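Local coordinates for uncharacterized protein (Danio rerio, PDB 5HBA) that probably takes part in target recognition by complement C1q, as the globular domain of its subunit A, here in a three-chain assembly, at residues Q20-N25 / K120-V125; N25-D30 / F35-G40; F54-S57 / C63-L66; P72-S77 / A94-L99. One frame throughout, in Å; residues are numbered along the deposited sequence.

Contact 1 (Q20-N25 / K120-V125); sequences QPVTFN and KRLYAV
Val22 and Leu122 make the tight end of this contact, meeting through methyl groups deep between two layers of strands. Leu122 CD2 sits 3.7 Å from Val22 CG2 and 3.9 Å from Val22 CG1, so one leucine methyl rests against both valine branches, and the two side chains cross at about a right angle. With CG1 of Val22 anti to its own nitrogen (chi1 178°), that branch also lies over one face of the Phe24 ring, toward its rim, and the valine joins leucine and ring.

Against segment 120-125, Phe24 packs more loosely. Its CE2 is 4.2 Å from Ala124 CB and 4.1 Å from Ala124 O, the oxygen lying at the ring edge, near the ring plane. Alanine suits this place because its single methyl leaves width for the flat ring; it also touches Ala56 of the neighbouring strand 48-59. The solvent side is quite different: Asn25 and Arg121 lie exposed, whereas Tyr123, on the outer face of the strand, packs on Leu76 of the second subunit.

Segment 20-25 bonds through its backbone to Ile106 and Ile37, whereas strand 120-133 belongs to the other sheet, so the contact spans the β-sandwich of the C1q domain. No hydrogen bond crosses it, which implies that burial of hydrocarbon, rather than any directional bond, joins the loop to the strand here.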
# COMPACT_ATOMS: atom_id res chain seq x y z
N GLN A 20 -9.03 4.68 -19.72
CA GLN A 20 -10.37 4.88 -19.19
C GLN A 20 -10.34 4.42 -17.75
O GLN A 20 -9.51 3.56 -17.39
CB GLN A 20 -11.40 4.04 -19.96
CG GLN A 20 -11.55 4.44 -21.42
CD GLN A 20 -12.70 3.74 -22.12
OE1 GLN A 20 -13.20 2.71 -21.65
NE2 GLN A 20 -13.14 4.29 -23.25
N PRO A 21 -11.23 4.95 -16.91
CA PRO A 21 -11.24 4.50 -15.51
C PRO A 21 -11.50 3.00 -15.39
O PRO A 21 -12.39 2.45 -16.06
CB PRO A 21 -12.40 5.29 -14.89
CG PRO A 21 -12.45 6.55 -15.69
CD PRO A 21 -12.05 6.17 -17.10
N VAL A 22 -10.72 2.34 -14.55
CA VAL A 22 -10.97 0.93 -14.24
C VAL A 22 -12.34 0.82 -13.60
O VAL A 22 -12.64 1.57 -12.65
CB VAL A 22 -9.94 0.36 -13.25
CG1 VAL A 22 -10.27 -1.11 -12.92
CG2 VAL A 22 -8.53 0.49 -13.82
N THR A 23 -13.17 -0.09 -14.10
CA THR A 23 -14.47 -0.35 -13.47
C THR A 23 -14.40 -1.64 -12.64
O THR A 23 -13.49 -2.47 -12.84
CB THR A 23 -15.63 -0.37 -14.50
OG1 THR A 23 -15.41 -1.43 -15.44
CG2 THR A 23 -15.70 0.97 -15.27
N PHE A 24 -15.32 -1.80 -11.70
CA PHE A 24 -15.22 -2.88 -10.71
C PHE A 24 -16.54 -3.67 -10.65
O PHE A 24 -17.60 -3.10 -10.90
CB PHE A 24 -14.88 -2.30 -9.33
CG PHE A 24 -13.60 -1.49 -9.31
CD1 PHE A 24 -13.60 -0.14 -9.65
CD2 PHE A 24 -12.39 -2.08 -8.93
CE1 PHE A 24 -12.42 0.60 -9.63
CE2 PHE A 24 -11.21 -1.34 -8.91
CZ PHE A 24 -11.21 0.00 -9.27
N ASN A 25 -16.49 -4.95 -10.32
CA ASN A 25 -17.72 -5.76 -10.26
C ASN A 25 -18.08 -6.27 -8.86
O ASN A 25 -19.00 -7.07 -8.70
CB ASN A 25 -17.69 -6.92 -11.27
CG ASN A 25 -16.58 -7.91 -11.00
OD1 ASN A 25 -15.48 -7.53 -10.58
ND2 ASN A 25 -16.84 -9.18 -11.26
N LYS A 120 -6.01 -5.64 -21.71
CA LYS A 120 -5.96 -6.97 -21.10
C LYS A 120 -6.83 -7.06 -19.87
O LYS A 120 -7.25 -6.04 -19.31
CB LYS A 120 -4.53 -7.35 -20.67
CG LYS A 120 -3.41 -6.89 -21.56
CD LYS A 120 -2.07 -7.26 -20.90
CE LYS A 120 -1.01 -6.18 -21.09
NZ LYS A 120 0.18 -6.37 -20.18
N ARG A 121 -7.08 -8.29 -19.43
CA ARG A 121 -7.77 -8.52 -18.17
C ARG A 121 -6.98 -7.86 -17.06
O ARG A 121 -5.74 -7.74 -17.13
CB ARG A 121 -7.89 -10.01 -17.86
CG ARG A 121 -8.74 -10.80 -18.84
CD ARG A 121 -8.98 -12.22 -18.30
NE ARG A 121 -9.52 -12.18 -16.94
CZ ARG A 121 -9.86 -13.25 -16.22
NH1 ARG A 121 -9.72 -14.47 -16.71
NH2 ARG A 121 -10.34 -13.09 -14.99
N LEU A 122 -7.69 -7.43 -16.02
CA LEU A 122 -7.03 -6.75 -14.91
C LEU A 122 -7.69 -7.08 -13.58
O LEU A 122 -8.89 -6.84 -13.40
CB LEU A 122 -7.04 -5.24 -15.12
CG LEU A 122 -6.51 -4.34 -14.00
CD1 LEU A 122 -4.98 -4.37 -13.94
CD2 LEU A 122 -7.02 -2.91 -14.19
N TYR A 123 -6.91 -7.64 -12.66
CA TYR A 123 -7.39 -7.86 -11.30
C TYR A 123 -7.03 -6.62 -10.52
O TYR A 123 -5.90 -6.14 -10.60
CB TYR A 123 -6.67 -9.07 -10.72
CG TYR A 123 -7.01 -9.39 -9.28
CD1 TYR A 123 -8.15 -10.13 -8.96
CD2 TYR A 123 -6.18 -8.98 -8.24
CE1 TYR A 123 -8.44 -10.45 -7.64
CE2 TYR A 123 -6.47 -9.29 -6.93
CZ TYR A 123 -7.60 -10.02 -6.63
OH TYR A 123 -7.89 -10.33 -5.33
N ALA A 124 -7.99 -6.06 -9.78
CA ALA A 124 -7.69 -4.82 -9.05
C ALA A 124 -8.49 -4.67 -7.77
O ALA A 124 -9.69 -4.93 -7.76
CB ALA A 124 -7.89 -3.60 -9.97
N VAL A 125 -7.81 -4.26 -6.70
CA VAL A 125 -8.45 -3.85 -5.46
C VAL A 125 -8.12 -2.37 -5.25
O VAL A 125 -6.95 -1.99 -5.25
CB VAL A 125 -7.96 -4.70 -4.25
CG1 VAL A 125 -8.61 -4.22 -2.95
CG2 VAL A 125 -8.27 -6.19 -4.46

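Contact 2 (N25-D30 / F35-G40); sequences NDKLSD and FQIKTG
Lys27 and Asp30 reach across to the backbone of Phe35, tying together two sheets of the C1q jelly roll where strand 26-30 passes the short edge strand 35-36. The lysine approaches the Phe35 carbonyl from within its plane, with Lys27 NZ 2.8 Å from Phe35 O and a C=O...N angle of 154°. Asp30 comes at the same residue from its amide side. Its CG stands opposite the backbone N, which extends the carboxylate far enough for Asp30 OD2 to accept from Phe35 N at 2.9 Å. This bond is fairly straight, at 157°, and reaches the syn side of the oxygen, tilted out of the carboxylate plane.

The anti lone pair of the same Asp30 OD2 receives Lys27 NZ at 2.9 Å in a salt bridge, so one oxygen serves two donors and one ammonium serves two acceptors; OD1 takes the amide of Asp34. A leucine in place of Asp30 would probably leave the amide of Phe35 without its acceptor and Lys27 without its close salt-bridge partner, with only the long, weak pairing to Asp33 remaining.

The Phe35 ring, its plane 81° from that of the carboxylate, turns from this polar group toward Phe6 and Val8 in the apolar interior. Ile37 suits the boundary because its branches can pack in two directions. Its CG2 crosses the aliphatic end of the lysine, 4.1 Å from Lys27 CE, while the longer branch reaches the neighbouring backbone, placing Ile37 CD1 4.2 Å from Asn25 C.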
# COMPACT_ATOMS: atom_id res chain seq x y z
N ASN A 25 -16.49 -4.95 -10.32
CA ASN A 25 -17.72 -5.76 -10.26
C ASN A 25 -18.08 -6.27 -8.86
O ASN A 25 -19.00 -7.07 -8.70
CB ASN A 25 -17.69 -6.92 -11.27
CG ASN A 25 -16.58 -7.91 -11.00
OD1 ASN A 25 -15.48 -7.53 -10.58
ND2 ASN A 25 -16.84 -9.18 -11.26
N ASP A 26 -17.35 -5.81 -7.84
CA ASP A 26 -17.66 -6.19 -6.46
C ASP A 26 -17.34 -5.06 -5.50
O ASP A 26 -16.21 -4.55 -5.48
CB ASP A 26 -16.90 -7.47 -6.06
CG ASP A 26 -17.46 -8.12 -4.82
OD1 ASP A 26 -18.23 -7.46 -4.08
OD2 ASP A 26 -17.14 -9.31 -4.58
N LYS A 27 -18.32 -4.66 -4.71
CA LYS A 27 -18.11 -3.61 -3.71
C LYS A 27 -18.00 -4.24 -2.32
O LYS A 27 -18.96 -4.80 -1.80
CB LYS A 27 -19.24 -2.57 -3.77
CG LYS A 27 -19.04 -1.34 -2.88
CD LYS A 27 -20.27 -0.42 -2.90
CE LYS A 27 -20.37 0.37 -4.19
NZ LYS A 27 -20.95 1.74 -3.97
N LEU A 28 -16.80 -4.19 -1.75
CA LEU A 28 -16.54 -4.80 -0.45
C LEU A 28 -17.00 -3.89 0.70
O LEU A 28 -17.58 -4.37 1.68
CB LEU A 28 -15.04 -5.10 -0.30
CG LEU A 28 -14.55 -6.47 -0.78
CD1 LEU A 28 -15.22 -6.91 -2.08
CD2 LEU A 28 -13.05 -6.47 -0.93
N SER A 29 -16.74 -2.62 0.55
CA SER A 29 -17.14 -1.63 1.49
C SER A 29 -17.33 -0.37 0.75
O SER A 29 -16.72 -0.16 -0.24
CB SER A 29 -16.08 -1.43 2.53
OG SER A 29 -15.95 -2.56 3.27
N ASP A 30 -18.22 0.44 1.25
CA ASP A 30 -18.39 1.81 0.82
C ASP A 30 -19.24 2.59 1.80
O ASP A 30 -20.41 2.81 1.60
CB ASP A 30 -18.93 1.89 -0.60
CG ASP A 30 -19.02 3.29 -1.11
OD1 ASP A 30 -18.67 4.21 -0.43
OD2 ASP A 30 -19.45 3.47 -2.22
N PHE A 35 -18.59 5.66 -3.96
CA PHE A 35 -17.99 5.02 -5.12
C PHE A 35 -19.02 4.42 -6.08
O PHE A 35 -19.91 3.67 -5.67
CB PHE A 35 -17.01 3.93 -4.69
CG PHE A 35 -15.92 3.68 -5.69
CD1 PHE A 35 -16.16 2.90 -6.82
CD2 PHE A 35 -14.67 4.25 -5.52
CE1 PHE A 35 -15.17 2.70 -7.76
CE2 PHE A 35 -13.67 4.05 -6.46
CZ PHE A 35 -13.92 3.28 -7.58
N GLN A 36 -18.87 4.71 -7.37
CA GLN A 36 -19.71 4.09 -8.38
C GLN A 36 -18.89 3.07 -9.16
O GLN A 36 -18.03 3.43 -9.97
CB GLN A 36 -20.31 5.15 -9.32
CG GLN A 36 -21.44 5.97 -8.68
CD GLN A 36 -22.05 7.00 -9.63
OE1 GLN A 36 -22.14 6.77 -10.84
NE2 GLN A 36 -22.45 8.15 -9.09
N ILE A 37 -19.16 1.79 -8.93
CA ILE A 37 -18.32 0.76 -9.53
C ILE A 37 -18.53 0.67 -11.04
O ILE A 37 -17.65 0.19 -11.75
CB ILE A 37 -18.50 -0.63 -8.87
CG1 ILE A 37 -19.94 -1.12 -9.01
CG2 ILE A 37 -18.06 -0.59 -7.41
CD1 ILE A 37 -20.12 -2.57 -8.50
N LYS A 38 -19.67 1.14 -11.53
CA LYS A 38 -19.92 1.13 -12.98
C LYS A 38 -19.13 2.18 -13.76
O LYS A 38 -18.92 2.02 -14.96
CB LYS A 38 -21.42 1.30 -13.28
CG LYS A 38 -22.28 0.11 -12.90
CD LYS A 38 -23.68 0.28 -13.50
CE LYS A 38 -24.72 -0.57 -12.78
NZ LYS A 38 -26.10 -0.24 -13.26
N THR A 39 -18.71 3.25 -13.10
CA THR A 39 -17.97 4.30 -13.79
C THR A 39 -16.49 4.28 -13.39
O THR A 39 -15.64 4.87 -14.07
CB THR A 39 -18.54 5.70 -13.50
OG1 THR A 39 -18.43 5.97 -12.10
CG2 THR A 39 -20.01 5.80 -13.94
N GLY A 40 -16.21 3.64 -12.26
CA GLY A 40 -14.85 3.58 -11.73
C GLY A 40 -14.43 4.80 -10.92
O GLY A 40 -13.26 4.90 -10.53

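Contact 3 (F54-S57 / C63-L66); sequences FHAS and CLRL
Two strands that run in opposite directions, yet belong to different sheets, face each other here: Phe54 lies over Leu66 with CA atoms 8.7 Å apart, and Ala56 over Leu64 with CA atoms at 8.6 Å. No backbone hydrogen bond crosses this gap. Segment 54-57 pairs instead with strands 87-98 and 120-133 of its own sheet, and side chains meet across the space.

Leu64 carries the contact. Its CD1 meets both residues of the facing strand, 3.5 Å from Ala56 CB, tighter than usual for two carbons, and 3.7 Å from Phe54 CE1. The small methyl of Ala56 suits a place where the leucine comes in so close. Phe54 has CG between its backbone N and carbonyl carbon (chi1 67°), which swings the ring to Leu64, the two side chains crossing obliquely. The far end of the ring also meets the stem of the leucine, with Phe54 CZ 4.0 Å from Leu64 CB. An alanine in place of Phe54 would probably open a gap beside Leu64 and set its CD1 branch freer to turn.

The CB of His55 points away from the contact, and its side chain packs on Gly92 of the second subunit, while Cys63 is joined to Cys79 by a disulfide. Apolar packing between two facing sheets forms the core of a β-sandwich, here the jelly roll shared by the C1q and TNF families.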
# COMPACT_ATOMS: atom_id res chain seq x y z
N PHE A 54 -4.22 1.33 -4.35
CA PHE A 54 -4.70 0.23 -5.18
C PHE A 54 -3.68 -0.91 -5.23
O PHE A 54 -2.48 -0.69 -5.00
CB PHE A 54 -5.03 0.71 -6.60
CG PHE A 54 -3.83 1.15 -7.38
CD1 PHE A 54 -3.08 0.24 -8.11
CD2 PHE A 54 -3.44 2.48 -7.37
CE1 PHE A 54 -1.97 0.64 -8.81
CE2 PHE A 54 -2.31 2.90 -8.08
CZ PHE A 54 -1.58 1.97 -8.81
N HIS A 55 -4.16 -2.11 -5.55
CA HIS A 55 -3.29 -3.28 -5.75
C HIS A 55 -3.83 -4.01 -6.97
O HIS A 55 -5.00 -4.43 -6.99
CB HIS A 55 -3.31 -4.23 -4.55
CG HIS A 55 -3.15 -3.55 -3.22
ND1 HIS A 55 -1.93 -3.14 -2.73
CD2 HIS A 55 -4.07 -3.25 -2.26
CE1 HIS A 55 -2.10 -2.59 -1.55
NE2 HIS A 55 -3.38 -2.63 -1.24
N ALA A 56 -3.00 -4.17 -7.99
CA ALA A 56 -3.52 -4.67 -9.27
C ALA A 56 -2.53 -5.53 -10.03
O ALA A 56 -1.32 -5.30 -9.98
CB ALA A 56 -3.98 -3.49 -10.14
N SER A 57 -3.06 -6.52 -10.76
CA SER A 57 -2.24 -7.39 -11.59
C SER A 57 -2.84 -7.67 -12.96
O SER A 57 -4.06 -7.78 -13.12
CB SER A 57 -1.87 -8.71 -10.89
OG SER A 57 -2.96 -9.30 -10.23
N CYS A 63 0.93 -0.94 -16.24
CA CYS A 63 1.08 0.46 -15.86
C CYS A 63 -0.30 1.02 -15.47
O CYS A 63 -1.28 0.86 -16.21
CB CYS A 63 1.65 1.26 -17.02
SG CYS A 63 3.45 1.17 -17.18
N LEU A 64 -0.36 1.66 -14.31
CA LEU A 64 -1.58 2.30 -13.85
C LEU A 64 -1.30 3.72 -13.37
O LEU A 64 -0.25 4.00 -12.77
CB LEU A 64 -2.24 1.48 -12.74
CG LEU A 64 -2.96 0.20 -13.18
CD1 LEU A 64 -2.98 -0.78 -12.05
CD2 LEU A 64 -4.41 0.50 -13.60
N ARG A 65 -2.24 4.62 -13.65
CA ARG A 65 -2.15 5.97 -13.13
C ARG A 65 -3.21 6.16 -12.06
O ARG A 65 -4.34 5.69 -12.22
CB ARG A 65 -2.37 7.00 -14.24
CG ARG A 65 -1.22 7.15 -15.19
CD ARG A 65 -1.36 8.43 -16.04
NE ARG A 65 -0.23 8.55 -16.95
CZ ARG A 65 -0.25 8.15 -18.22
NH1 ARG A 65 -1.35 7.63 -18.74
NH2 ARG A 65 0.83 8.28 -18.98
N LEU A 66 -2.85 6.83 -10.98
CA LEU A 66 -3.88 7.34 -10.06
C LEU A 66 -4.17 8.77 -10.48
O LEU A 66 -3.24 9.59 -10.57
CB LEU A 66 -3.38 7.30 -8.61
CG LEU A 66 -4.30 7.90 -7.55
CD1 LEU A 66 -5.53 6.99 -7.30
CD2 LEU A 66 -3.51 8.11 -6.27

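Contact 4 (P72-S77 / A94-L99); sequences PPVSLS and AVLTLL
Val74 is the first residue of segment 72-77 to meet the facing strand, and it does so with both branches. Val74 CG2 lies 3.6 Å from Leu96 CD2, with Val74 CG1 a little further from the same methyl at 4.1 Å. The valine has CG1 opposite its backbone N (chi1 171°), an arrangement that straddles the leucine methyl. Its amide is held from within its own sheet by Ser68 OG, so the branched side chain enters the contact from an anchored backbone.

Ser75 belongs to the other, exposed side of the strand, where a small polar residue fits well: its OG is hydrogen-bonded to Lys67 NZ, and its side chain touches Arg65.

The next residue, Leu76, returns to the interior. The two segments run in opposite directions, with the CA of Val74 8.5 Å from that of Leu96 and the CA of Leu76 8.6 Å from that of Ala94. That spacing is too wide for strand pairing and marks the two layers of the jelly-roll sandwich: strand 75-80 is outermost in one sheet of the chain, and strand 87-98 lies in the other. Leu76 has an extended outer torsion (chi2 170°) that carries CD1 across the gap, to 3.7 Å from Ala94 CB. A long side chain meets a short one here, and Ala94 also touches Leu66 of strand 62-68, the neighbour of strand 75-80 in the opposite sheet. Leu76 packs in addition on Tyr123 of the third subunit.

At Ser77 the backbone amide donates to the hydroxyl OH of that same tyrosine of the third subunit.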
# COMPACT_ATOMS: atom_id res chain seq x y z
N PRO A 72 -4.77 21.67 -8.12
CA PRO A 72 -4.22 21.17 -9.39
C PRO A 72 -4.42 19.66 -9.50
O PRO A 72 -4.56 18.99 -8.47
CB PRO A 72 -2.73 21.52 -9.29
CG PRO A 72 -2.45 21.60 -7.82
CD PRO A 72 -3.71 22.09 -7.18
N PRO A 73 -4.46 19.13 -10.73
CA PRO A 73 -4.88 17.73 -10.86
C PRO A 73 -3.75 16.78 -10.47
O PRO A 73 -2.58 17.17 -10.49
CB PRO A 73 -5.23 17.59 -12.35
CG PRO A 73 -4.76 18.91 -13.02
CD PRO A 73 -3.95 19.65 -12.01
N VAL A 74 -4.11 15.56 -10.09
CA VAL A 74 -3.11 14.57 -9.73
C VAL A 74 -3.00 13.58 -10.86
O VAL A 74 -4.01 13.16 -11.43
CB VAL A 74 -3.49 13.84 -8.43
CG1 VAL A 74 -2.57 12.64 -8.17
CG2 VAL A 74 -3.44 14.81 -7.27
N SER A 75 -1.76 13.22 -11.20
CA SER A 75 -1.52 12.13 -12.15
C SER A 75 -0.24 11.41 -11.72
O SER A 75 0.87 11.89 -11.99
CB SER A 75 -1.39 12.69 -13.57
OG SER A 75 -1.32 11.65 -14.52
N LEU A 76 -0.39 10.29 -11.02
CA LEU A 76 0.78 9.53 -10.53
C LEU A 76 0.82 8.17 -11.22
O LEU A 76 -0.19 7.47 -11.26
CB LEU A 76 0.70 9.33 -9.01
CG LEU A 76 0.68 10.58 -8.14
CD1 LEU A 76 0.35 10.19 -6.73
CD2 LEU A 76 2.04 11.31 -8.21
N SER A 77 1.99 7.80 -11.73
CA SER A 77 2.16 6.55 -12.47
C SER A 77 2.89 5.48 -11.66
O SER A 77 3.86 5.77 -10.94
CB SER A 77 2.94 6.80 -13.78
OG SER A 77 2.23 7.68 -14.64
N ALA A 94 -1.81 7.52 -2.72
CA ALA A 94 -1.39 8.85 -2.27
C ALA A 94 -2.34 9.42 -1.23
O ALA A 94 -3.48 8.97 -1.11
CB ALA A 94 -1.29 9.80 -3.47
N VAL A 95 -1.84 10.40 -0.47
CA VAL A 95 -2.71 11.22 0.37
C VAL A 95 -3.09 12.48 -0.41
O VAL A 95 -2.22 13.27 -0.81
CB VAL A 95 -2.04 11.60 1.70
CG1 VAL A 95 -2.79 12.73 2.37
CG2 VAL A 95 -1.99 10.39 2.62
N LEU A 96 -4.38 12.66 -0.65
CA LEU A 96 -4.86 13.76 -1.50
C LEU A 96 -5.86 14.66 -0.77
O LEU A 96 -6.68 14.18 0.02
CB LEU A 96 -5.54 13.19 -2.75
CG LEU A 96 -4.72 12.24 -3.64
CD1 LEU A 96 -5.59 11.73 -4.80
CD2 LEU A 96 -3.49 12.94 -4.16
N THR A 97 -5.81 15.95 -1.07
CA THR A 97 -6.79 16.91 -0.59
C THR A 97 -7.85 17.08 -1.66
O THR A 97 -7.52 17.41 -2.81
CB THR A 97 -6.14 18.30 -0.35
OG1 THR A 97 -5.00 18.15 0.49
CG2 THR A 97 -7.13 19.25 0.31
N LEU A 98 -9.12 16.85 -1.31
CA LEU A 98 -10.19 16.90 -2.29
C LEU A 98 -11.27 17.92 -1.95
O LEU A 98 -11.59 18.13 -0.77
CB LEU A 98 -10.82 15.51 -2.46
CG LEU A 98 -9.93 14.33 -2.83
CD1 LEU A 98 -10.76 13.05 -2.82
CD2 LEU A 98 -9.29 14.53 -4.19
N LEU A 99 -11.83 18.55 -2.97
CA LEU A 99 -12.99 19.43 -2.79
C LEU A 99 -14.25 18.66 -3.16
O LEU A 99 -14.17 17.60 -3.78
CB LEU A 99 -12.87 20.68 -3.66
CG LEU A 99 -11.65 21.53 -3.34
CD1 LEU A 99 -11.56 22.79 -4.19
CD2 LEU A 99 -11.68 21.87 -1.87

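How the contacts relate
Contacts 1, 3 and 4 are three apolar bridges between the sheets of one sandwich, whereas contact 2 is a polar tie at its surface. Contacts 1 and 2 share Asn25, have centres about 11 Å apart and are joined by a probable bond from Phe24 N to Ile37 O. Contact 3, about 9 Å from contact 1 between centres, is linked to it by pairing of strands 48-59 and 120-133, and to contact 4 by pairing of strands 62-68 and 75-80. Contacts 1 and 4, about 20 Å apart between centres, lie on opposite sides of the chain's centre. A sulfate, probably from the crystallisation liquor, lies about 5 Å from the Asn25 side chain.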